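Local coordinates for protein pectate lyase/Amb allergen (Acidovorax citrulli, PDB 4HWV) that probably cleaves pectate in a calcium-dependent way, as a right-handed parallel beta-helix lyase of polysaccharide lyase family 1, at residues A[96-100]-A[101-105]; A[261-264]-A[265-269]; A[424-427]-A[428-431]. All blocks are in the same frame, centred on the assembly; numbering follows the deposited sequence.

The three contacts follow one another along the chain. None nests within or crosses another, and each is local: a helix start, a hairpin turn and a bend between strands. Contact 1 comes first, where the loop after strand 86-88 enters helix 100-105. Contact 2 is next, in the small hairpin of strands 261-262 and 265-266. Contact 3 bends the chain from strand 423-427 to strand 430-431, both alongside strand 376-387 of the beta-helix. Their centres lie about 33 Å (1 and 2), 39 Å (2 and 3) and 47 Å (1 and 3) apart. Contacts 1 and 3 are on opposite sides of the chain's centre. Contact 1 also touches Asp266 and Ser268 of the second subunit.

Contact 1 (A[96-100]-A[101-105]); sequences RPYTP and DRYVA
Tyr98 and Tyr103 lay one ring over the other in an offset stack. The centroids are 3.9 Å apart and the planes differ by 5°. The two side chains cross at about a right angle. CG of Tyr98 lies over CZ of Tyr103, 3.3 Å away, and OH of Tyr103 lies over CG and CD2 of Tyr98. Each hydroxyl has an outside partner: Tyr98 OH bonds to the carbonyl of Asp67, and Tyr103 OH bonds to OD1 of Asn90. These bonds help fix both rings. Leu154 and Val158 of helix 143-159 also pack on Tyr103.

The hydrogen bonds start the helix. Thr99 has its OG1 between the backbone N and the carbonyl carbon (chi1 68°). From there OG1 takes the N-H of Arg102 at 3.0 Å. The carbonyl O of Thr99 accepts from Tyr103 N at 3.1 Å. One residue on, Pro100 O accepts from Val104 N at 3.0 Å.

The charged groups are two arginines. Arg102 CD lies over a face of the Arg96 guanidinium, 3.2 Å from Arg96 NH2, and the two guanidinium planes are 17° apart. Arg102 has two deposited conformers, so this closeness is less certain. Both groups find partners on the second subunit: Arg96 makes a salt bridge with Asp266 of that chain, and Arg102 NH1 bonds to the carbonyl of His259 there.

The tyrosine stack packs beside the helix start, where the bonds of Thr99 make the N-cap of helix 100-105.

Contact 2 (A[261-264]-A[265-269]); sequences TVHG and TDYSG
Thr261-Val262 and Thr265-Asp266 pair as a tight beta hairpin closed by a type I' turn from Val262 to Thr265. Val262 and Thr265 are the hydrogen-bonded pair. Val262 N donates to Thr265 O at 3.1 Å, and Thr265 N donates to Val262 O at 2.9 Å. Thr261 CA adds a CA-H...O contact to Thr265 O at 3.2 Å.

His263, in the turn, points the same way as Thr265 beside it, and a water joins His263 ND1 to Thr265 OG1. The distance from this water to OG1 is unusually short, so that link is less certain. His263 CE1 comes 3.0 Å from Tyr267 OH, near the planes of both rings, which stand at 86°. Partners outside set these polar ends: Asn136 OD1 for His263 NE2, and the carbonyl of Asp219 for Tyr267 OH. The hairpin lies at the surface, within the pectate lyase family region but away from the calcium site.

Tyr267 is the buried residue here. Val262 CB meets Tyr267 CE2 at 3.9 Å. With chi1 at -67°, Thr265 holds CG2 anti to the backbone N, which brings this methyl over the centre of the tyrosine ring, 3.7 Å above its plane. At the end of the second strand, a type I turn runs from Asp266 to Gly269. Here Asp266 OD1 takes two bonds from Ser268, from the backbone N at 2.9 Å and from OG at 2.7 Å. The first makes an Asx turn, and both donors approach from the same face of the carboxylate.

Contact 3 (A[424-427]-A[428-431]); sequences FYDS and GTVL
Ser427, Gly428 and Thr429 make the bend, and Asp426 reaches across it to Thr429. Ser427 ends strand 423-427 in an extended backbone. Gly428 then turns the chain, with phi at 67°. This is the left-handed helical region, where glycine is favoured. Thr429 takes up an extended backbone again.

Ser427 O lies 3.2 Å from Thr429 N, but the angle is too poor for a hydrogen bond. A water takes the N-H of Thr429 instead, at 3.0 Å. The same water donates to Asp426 OD2 at 2.8 Å. A second water donates to Thr429 OG1 at 2.7 Å and, over a longer 3.3 Å, to Ser427 O. The bend is therefore bridged by two waters.

Strands 423-427 and 430-431 both run parallel to strand 376-387, which places the bend at a corner in a coil of the right-handed beta-helix. A single left-handed residue between two extended ones is consistent with the turns that link neighbouring beta-sheets in this fold.

The direct side-chain bond goes from Thr429 OG1 to Asp426 OD2, at 2.8 Å. It uses the anti lone pair of OD2, on the side away from OD1. The two side chains cross at about a right angle. Asp426 holds CG between its backbone N and carbonyl carbon (chi1 81°), which sends the carboxylate toward Thr429. With OG1 anti to the carbonyl carbon (chi1 -57°), Thr429 meets the carboxylate. Thr429 OG1 thus donates to the aspartate and accepts from a water. Asp426 also serves helix 438-445: OD2 accepts from Leu438 N and OD1 bonds Thr439 OG1. The start of that helix would probably favour the negative charge.

Contact 1 (A[96-100]-A[101-105])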
ATOM      1  N   ARG A  96     -20.491  -7.315  -0.487  1.00  5.26           N
ATOM      2  CA  ARG A  96     -20.248  -5.877  -0.558  1.00  5.42           C
ATOM      3  C   ARG A  96     -19.172  -5.487   0.449  1.00  5.65           C
ATOM      4  O   ARG A  96     -19.300  -5.799   1.637  1.00  6.23           O
ATOM      5  CB  ARG A  96     -21.518  -5.093  -0.243  1.00  7.36           C
ATOM      6  CG  ARG A  96     -21.256  -3.589  -0.274  1.00  9.55           C
ATOM      7  CD  ARG A  96     -22.515  -2.782  -0.033  1.00 11.37           C
ATOM      8  NE  ARG A  96     -23.068  -3.017   1.296  1.00 12.49           N
ATOM      9  CZ  ARG A  96     -24.245  -2.551   1.703  1.00 14.00           C
ATOM     10  NH1 ARG A  96     -24.976  -1.816   0.884  1.00 14.47           N
ATOM     11  NH2 ARG A  96     -24.696  -2.834   2.917  1.00 14.18           N
ATOM     12  N   PRO A  97     -18.104  -4.814  -0.015  1.00  5.64           N
ATOM     13  CA  PRO A  97     -17.060  -4.350   0.919  1.00  6.26           C
ATOM     14  C   PRO A  97     -17.632  -3.494   2.041  1.00  6.22           C
ATOM     15  O   PRO A  97     -18.406  -2.550   1.819  1.00  7.70           O
ATOM     16  CB  PRO A  97     -16.125  -3.523   0.020  1.00  7.40           C
ATOM     17  CG  PRO A  97     -16.304  -4.159  -1.341  1.00  7.49           C
ATOM     18  CD  PRO A  97     -17.787  -4.482  -1.419  1.00  6.63           C
ATOM     19  N   TYR A  98     -17.245  -3.827   3.268  1.00  5.64           N
ATOM     20  CA  TYR A  98     -17.630  -3.022   4.421  1.00  5.49           C
ATOM     21  C   TYR A  98     -16.905  -1.682   4.425  1.00  5.97           C
ATOM     22  O   TYR A  98     -15.860  -1.516   3.779  1.00  6.92           O
ATOM     23  CB  TYR A  98     -17.311  -3.777   5.708  1.00  5.56           C
ATOM     24  CG  TYR A  98     -18.510  -4.464   6.301  1.00  4.68           C
ATOM     25  CD1 TYR A  98     -19.448  -3.740   7.039  1.00  5.57           C
ATOM     26  CD2 TYR A  98     -18.715  -5.828   6.139  1.00  3.88           C
ATOM     27  CE1 TYR A  98     -20.549  -4.355   7.604  1.00  6.22           C
ATOM     28  CE2 TYR A  98     -19.832  -6.458   6.704  1.00  4.92           C
ATOM     29  CZ  TYR A  98     -20.740  -5.712   7.433  1.00  5.56           C
ATOM     30  OH  TYR A  98     -21.824  -6.327   8.027  1.00  6.14           O
ATOM     31  N   THR A  99     -17.492  -0.729   5.142  1.00  5.24           N
ATOM     32  CA  THR A  99     -16.832   0.525   5.464  1.00  4.42           C
ATOM     33  C   THR A  99     -17.053   0.746   6.946  1.00  4.72           C
ATOM     34  O   THR A  99     -17.950   0.134   7.537  1.00  4.49           O
ATOM     35  CB  THR A  99     -17.478   1.714   4.716  1.00  4.42           C
ATOM     36  OG1 THR A  99     -18.798   1.907   5.240  1.00  4.52           O
ATOM     37  CG2 THR A  99     -17.519   1.466   3.206  1.00  5.69           C
ATOM     38  N   PRO A 100     -16.251   1.620   7.570  1.00  4.65           N
ATOM     39  CA  PRO A 100     -16.510   1.880   8.993  1.00  4.73           C
ATOM     40  C   PRO A 100     -17.920   2.451   9.223  1.00  4.75           C
ATOM     41  O   PRO A 100     -18.570   2.135  10.230  1.00  4.53           O
ATOM     42  CB  PRO A 100     -15.431   2.904   9.344  1.00  5.12           C
ATOM     43  CG  PRO A 100     -14.293   2.525   8.445  1.00  5.20           C
ATOM     44  CD  PRO A 100     -14.954   2.172   7.138  1.00  4.93           C
ATOM     45  N   ASP A 101     -18.405   3.267   8.298  1.00  4.45           N
ATOM     46  CA  ASP A 101     -19.778   3.755   8.443  1.00  4.63           C
ATOM     47  C   ASP A 101     -20.827   2.667   8.404  1.00  5.30           C
ATOM     48  O   ASP A 101     -21.833   2.757   9.095  1.00  5.96           O
ATOM     49  CB  ASP A 101     -20.085   4.871   7.452  1.00  5.23           C
ATOM     50  CG  ASP A 101     -19.561   6.186   7.938  1.00  5.87           C
ATOM     51  OD1 ASP A 101     -20.277   6.802   8.745  1.00  6.87           O
ATOM     52  OD2 ASP A 101     -18.428   6.569   7.565  1.00  6.78           O
ATOM     53  N   ARG A 102     -20.613   1.645   7.582  1.00  5.01           N
ATOM     54  CA  ARG A 102     -21.509   0.495   7.571  0.60  6.16           C
ATOM     55  C   ARG A 102     -21.497  -0.221   8.932  1.00  5.49           C
ATOM     56  O   ARG A 102     -22.537  -0.606   9.457  1.00  6.48           O
ATOM     57  CB  ARG A 102     -21.084  -0.483   6.458  0.60  6.91           C
ATOM     58  CG  ARG A 102     -21.518  -0.090   5.025  0.60  9.23           C
ATOM     59  CD  ARG A 102     -22.674  -1.000   4.568  0.60 12.41           C
ATOM     60  NE  ARG A 102     -23.849  -0.635   5.350  0.60 13.14           N
ATOM     61  CZ  ARG A 102     -24.673   0.363   5.058  0.60 13.99           C
ATOM     62  NH1 ARG A 102     -24.495   1.092   3.961  0.60 14.70           N
ATOM     63  NH2 ARG A 102     -25.678   0.621   5.875  0.60 13.60           N
ATOM     64  N   TYR A 103     -20.300  -0.424   9.482  1.00  5.21           N
ATOM     65  CA  TYR A 103     -20.205  -1.104  10.769  1.00  4.75           C
ATOM     66  C   TYR A 103     -20.910  -0.317  11.871  1.00  5.10           C
ATOM     67  O   TYR A 103     -21.566  -0.907  12.736  1.00  6.21           O
ATOM     68  CB  TYR A 103     -18.752  -1.372  11.155  1.00  4.58           C
ATOM     69  CG  TYR A 103     -18.143  -2.564  10.450  1.00  4.32           C
ATOM     70  CD1 TYR A 103     -18.665  -3.836  10.645  1.00  4.92           C
ATOM     71  CD2 TYR A 103     -17.027  -2.433   9.641  1.00  4.20           C
ATOM     72  CE1 TYR A 103     -18.123  -4.932  10.026  1.00  4.48           C
ATOM     73  CE2 TYR A 103     -16.460  -3.542   9.015  1.00  4.39           C
ATOM     74  CZ  TYR A 103     -17.014  -4.781   9.220  1.00  4.27           C
ATOM     75  OH  TYR A 103     -16.463  -5.886   8.627  1.00  4.63           O
ATOM     76  N   VAL A 104     -20.791   1.008  11.836  1.00  5.52           N
ATOM     77  CA  VAL A 104     -21.491   1.846  12.811  1.00  6.10           C
ATOM     78  C   VAL A 104     -23.015   1.763  12.603  1.00  6.43           C
ATOM     79  O   VAL A 104     -23.771   1.537  13.555  1.00  7.14           O
ATOM     80  CB  VAL A 104     -20.997   3.300  12.753  1.00  6.40           C
ATOM     81  CG1 VAL A 104     -21.904   4.219  13.590  1.00  7.06           C
ATOM     82  CG2 VAL A 104     -19.536   3.353  13.216  1.00  6.56           C
ATOM     83  N   ALA A 105     -23.454   1.914  11.353  1.00  6.13           N
ATOM     84  CA  ALA A 105     -24.881   1.939  11.034  1.00  7.14           C
ATOM     85  C   ALA A 105     -25.564   0.601  11.273  1.00  7.95           C
ATOM     86  O   ALA A 105     -26.748   0.566  11.587  1.00  9.67           O
ATOM     87  CB  ALA A 105     -25.094   2.379   9.582  1.00  7.58           C
TER

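Contact 2 (A[261-264]-A[265-269])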
ATOM      1  N   THR A 261       0.476  17.761  25.425  1.00 11.52           N
ATOM      2  CA  THR A 261       1.438  17.237  26.388  1.00 12.73           C
ATOM      3  C   THR A 261       0.765  17.099  27.745  1.00 12.70           C
ATOM      4  O   THR A 261       0.152  18.044  28.247  1.00 13.89           O
ATOM      5  CB  THR A 261       2.674  18.143  26.473  1.00 14.45           C
ATOM      6  OG1 THR A 261       3.316  18.150  25.187  1.00 17.02           O
ATOM      7  CG2 THR A 261       3.642  17.635  27.537  1.00 14.78           C
ATOM      8  N   VAL A 262       0.856  15.906  28.326  1.00 11.91           N
ATOM      9  CA  VAL A 262       0.191  15.599  29.580  1.00 13.68           C
ATOM     10  C   VAL A 262       1.191  14.795  30.398  1.00 13.76           C
ATOM     11  O   VAL A 262       1.834  13.887  29.864  1.00 13.19           O
ATOM     12  CB  VAL A 262      -1.126  14.770  29.346  1.00 15.12           C
ATOM     13  CG1 VAL A 262      -1.880  14.585  30.659  1.00 16.24           C
ATOM     14  CG2 VAL A 262      -2.041  15.430  28.299  1.00 15.83           C
ATOM     15  N   HIS A 263       1.333  15.138  31.677  1.00 14.06           N
ATOM     16  CA  HIS A 263       2.349  14.538  32.554  1.00 14.88           C
ATOM     17  C   HIS A 263       3.712  14.347  31.869  1.00 16.08           C
ATOM     18  O   HIS A 263       4.333  13.290  31.958  1.00 16.01           O
ATOM     19  CB  HIS A 263       1.846  13.246  33.243  1.00 14.44           C
ATOM     20  CG  HIS A 263       1.298  12.221  32.303  1.00 13.96           C
ATOM     21  ND1 HIS A 263       2.103  11.447  31.496  1.00 14.24           N
ATOM     22  CD2 HIS A 263       0.026  11.830  32.049  1.00 13.58           C
ATOM     23  CE1 HIS A 263       1.353  10.638  30.770  1.00 13.70           C
ATOM     24  NE2 HIS A 263       0.086  10.847  31.088  1.00 13.25           N
ATOM     25  N   GLY A 264       4.155  15.386  31.164  1.00 16.67           N
ATOM     26  CA  GLY A 264       5.474  15.390  30.560  1.00 17.77           C
ATOM     27  C   GLY A 264       5.578  14.644  29.242  1.00 18.29           C
ATOM     28  O   GLY A 264       6.643  14.636  28.614  1.00 20.44           O
ATOM     29  N   THR A 265       4.484  14.024  28.805  1.00 16.10           N
ATOM     30  CA  THR A 265       4.526  13.178  27.622  1.00 15.51           C
ATOM     31  C   THR A 265       3.953  13.904  26.415  1.00 12.89           C
ATOM     32  O   THR A 265       2.825  14.387  26.447  1.00 12.58           O
ATOM     33  CB  THR A 265       3.777  11.848  27.856  1.00 17.38           C
ATOM     34  OG1 THR A 265       4.496  11.089  28.835  1.00 19.53           O
ATOM     35  CG2 THR A 265       3.666  11.035  26.574  1.00 17.72           C
ATOM     36  N   ASP A 266       4.757  14.012  25.363  1.00 11.82           N
ATOM     37  CA  ASP A 266       4.295  14.524  24.087  1.00 11.68           C
ATOM     38  C   ASP A 266       3.470  13.425  23.420  1.00 10.74           C
ATOM     39  O   ASP A 266       4.017  12.462  22.860  1.00 10.52           O
ATOM     40  CB  ASP A 266       5.495  14.906  23.218  1.00 12.35           C
ATOM     41  CG  ASP A 266       5.097  15.478  21.865  1.00 13.71           C
ATOM     42  OD1 ASP A 266       3.933  15.335  21.451  1.00 12.35           O
ATOM     43  OD2 ASP A 266       5.968  16.080  21.195  1.00 16.58           O
ATOM     44  N   TYR A 267       2.154  13.585  23.474  1.00  9.15           N
ATOM     45  CA  TYR A 267       1.248  12.580  22.932  1.00  7.97           C
ATOM     46  C   TYR A 267       1.148  12.517  21.420  1.00  8.41           C
ATOM     47  O   TYR A 267       0.471  11.635  20.897  1.00  8.42           O
ATOM     48  CB  TYR A 267      -0.120  12.613  23.621  1.00  7.97           C
ATOM     49  CG  TYR A 267      -0.106  11.784  24.892  1.00  8.03           C
ATOM     50  CD1 TYR A 267      -0.211  10.398  24.833  1.00  7.97           C
ATOM     51  CD2 TYR A 267       0.029  12.376  26.139  1.00  8.68           C
ATOM     52  CE1 TYR A 267      -0.194   9.621  25.977  1.00  8.32           C
ATOM     53  CE2 TYR A 267       0.057  11.614  27.309  1.00  9.32           C
ATOM     54  CZ  TYR A 267      -0.063  10.234  27.220  1.00  8.96           C
ATOM     55  OH  TYR A 267      -0.061   9.465  28.365  1.00 10.26           O
ATOM     56  N   SER A 268       1.854  13.401  20.717  1.00  9.24           N
ATOM     57  CA  SER A 268       1.965  13.282  19.258  1.00 10.42           C
ATOM     58  C   SER A 268       3.022  12.277  18.801  1.00 10.24           C
ATOM     59  O   SER A 268       3.134  11.995  17.613  1.00 10.90           O
ATOM     60  CB  SER A 268       2.235  14.634  18.604  1.00 11.49           C
ATOM     61  OG  SER A 268       3.567  15.050  18.839  1.00 11.54           O
ATOM     62  N   GLY A 269       3.788  11.728  19.736  1.00  9.86           N
ATOM     63  CA  GLY A 269       4.860  10.816  19.385  1.00  9.93           C
ATOM     64  C   GLY A 269       4.411   9.489  18.788  1.00 10.17           C
ATOM     65  O   GLY A 269       3.252   9.067  18.947  1.00  9.95           O
TER
HETATM   66  O   HOH W   1       4.695   9.853  30.945  1.00 28.67           O

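Contact 3 (A[424-427]-A[428-431])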
ATOM      1  N   PHE A 424      17.995 -19.637  26.363  1.00  7.57           N
ATOM      2  CA  PHE A 424      18.320 -19.177  25.015  1.00  7.34           C
ATOM      3  C   PHE A 424      19.607 -19.829  24.537  1.00  8.15           C
ATOM      4  O   PHE A 424      20.608 -19.859  25.258  1.00  9.95           O
ATOM      5  CB  PHE A 424      18.450 -17.645  24.995  1.00  8.05           C
ATOM      6  CG  PHE A 424      18.702 -17.071  23.616  1.00  8.31           C
ATOM      7  CD1 PHE A 424      19.992 -17.000  23.094  1.00  9.08           C
ATOM      8  CD2 PHE A 424      17.654 -16.578  22.854  1.00  8.81           C
ATOM      9  CE1 PHE A 424      20.214 -16.456  21.821  1.00  9.44           C
ATOM     10  CE2 PHE A 424      17.869 -16.045  21.594  1.00  9.80           C
ATOM     11  CZ  PHE A 424      19.151 -15.993  21.072  1.00  9.97           C
ATOM     12  N   TYR A 425      19.578 -20.356  23.317  1.00  7.05           N
ATOM     13  CA  TYR A 425      20.748 -20.914  22.661  1.00  6.80           C
ATOM     14  C   TYR A 425      20.843 -20.306  21.276  1.00  6.46           C
ATOM     15  O   TYR A 425      19.845 -20.194  20.578  1.00  6.47           O
ATOM     16  CB  TYR A 425      20.611 -22.433  22.534  1.00  7.32           C
ATOM     17  CG  TYR A 425      21.691 -23.086  21.695  1.00  8.66           C
ATOM     18  CD1 TYR A 425      21.539 -23.237  20.315  1.00  9.11           C
ATOM     19  CD2 TYR A 425      22.850 -23.582  22.283  1.00 10.60           C
ATOM     20  CE1 TYR A 425      22.522 -23.836  19.539  1.00  9.81           C
ATOM     21  CE2 TYR A 425      23.831 -24.193  21.517  1.00 11.63           C
ATOM     22  CZ  TYR A 425      23.660 -24.319  20.143  1.00 11.04           C
ATOM     23  OH  TYR A 425      24.635 -24.932  19.380  1.00 12.90           O
ATOM     24  N   ASP A 426      22.042 -19.920  20.860  1.00  6.65           N
ATOM     25  CA  ASP A 426      22.258 -19.672  19.434  1.00  6.81           C
ATOM     26  C   ASP A 426      23.601 -20.172  18.947  1.00  7.01           C
ATOM     27  O   ASP A 426      24.579 -20.249  19.701  1.00  8.27           O
ATOM     28  CB  ASP A 426      22.044 -18.201  19.005  1.00  7.54           C
ATOM     29  CG  ASP A 426      23.248 -17.300  19.297  1.00  8.80           C
ATOM     30  OD1 ASP A 426      23.731 -17.301  20.450  1.00  9.56           O
ATOM     31  OD2 ASP A 426      23.701 -16.563  18.378  1.00  8.56           O
ATOM     32  N   SER A 427      23.615 -20.528  17.670  1.00  6.68           N
ATOM     33  CA  SER A 427      24.832 -20.903  16.978  0.63  7.03           C
ATOM     34  C   SER A 427      24.713 -20.424  15.537  1.00  6.40           C
ATOM     35  O   SER A 427      23.614 -20.400  14.972  1.00  6.83           O
ATOM     36  CB  SER A 427      24.998 -22.419  17.013  0.63  8.79           C
ATOM     37  OG  SER A 427      26.208 -22.808  16.406  0.63  9.36           O
ATOM     38  N   GLY A 428      25.834 -20.066  14.932  1.00  6.77           N
ATOM     39  CA  GLY A 428      25.850 -19.711  13.534  1.00  7.32           C
ATOM     40  C   GLY A 428      25.111 -18.445  13.129  1.00  6.89           C
ATOM     41  O   GLY A 428      24.876 -18.247  11.949  1.00  7.79           O
ATOM     42  N   THR A 429      24.789 -17.565  14.071  1.00  5.83           N
ATOM     43  CA  THR A 429      24.130 -16.315  13.716  1.00  6.39           C
ATOM     44  C   THR A 429      25.108 -15.422  12.959  1.00  6.75           C
ATOM     45  O   THR A 429      26.254 -15.237  13.402  1.00  7.41           O
ATOM     46  CB  THR A 429      23.672 -15.545  14.956  1.00  6.69           C
ATOM     47  OG1 THR A 429      22.812 -16.389  15.730  1.00  7.14           O
ATOM     48  CG2 THR A 429      22.914 -14.283  14.535  1.00  7.59           C
ATOM     49  N   VAL A 430      24.656 -14.847  11.845  1.00  6.89           N
ATOM     50  CA  VAL A 430      25.465 -13.886  11.105  1.00  8.23           C
ATOM     51  C   VAL A 430      24.743 -12.555  11.055  1.00  8.45           C
ATOM     52  O   VAL A 430      23.564 -12.506  10.728  1.00 10.12           O
ATOM     53  CB  VAL A 430      25.766 -14.399   9.683  1.00 10.10           C
ATOM     54  CG1 VAL A 430      26.520 -13.344   8.851  1.00 11.59           C
ATOM     55  CG2 VAL A 430      26.575 -15.676   9.781  1.00 10.86           C
ATOM     56  N   LEU A 431      25.432 -11.493  11.446  1.00  7.24           N
ATOM     57  CA  LEU A 431      24.889 -10.146  11.402  1.00  7.43           C
ATOM     58  C   LEU A 431      25.794  -9.308  10.521  1.00  7.77           C
ATOM     59  O   LEU A 431      26.985  -9.136  10.818  1.00  8.03           O
ATOM     60  CB  LEU A 431      24.815  -9.556  12.808  1.00  7.35           C
ATOM     61  CG  LEU A 431      24.482  -8.072  12.930  1.00  7.62           C
ATOM     62  CD1 LEU A 431      23.096  -7.763  12.327  1.00  8.05           C
ATOM     63  CD2 LEU A 431      24.560  -7.637  14.389  1.00  9.19           C
TER
HETATM   64  O   HOH W   2      25.814 -17.574  16.874  1.00 11.91           O
HETATM   65  O   HOH W   3      21.272 -18.205  14.461  1.00  6.40           O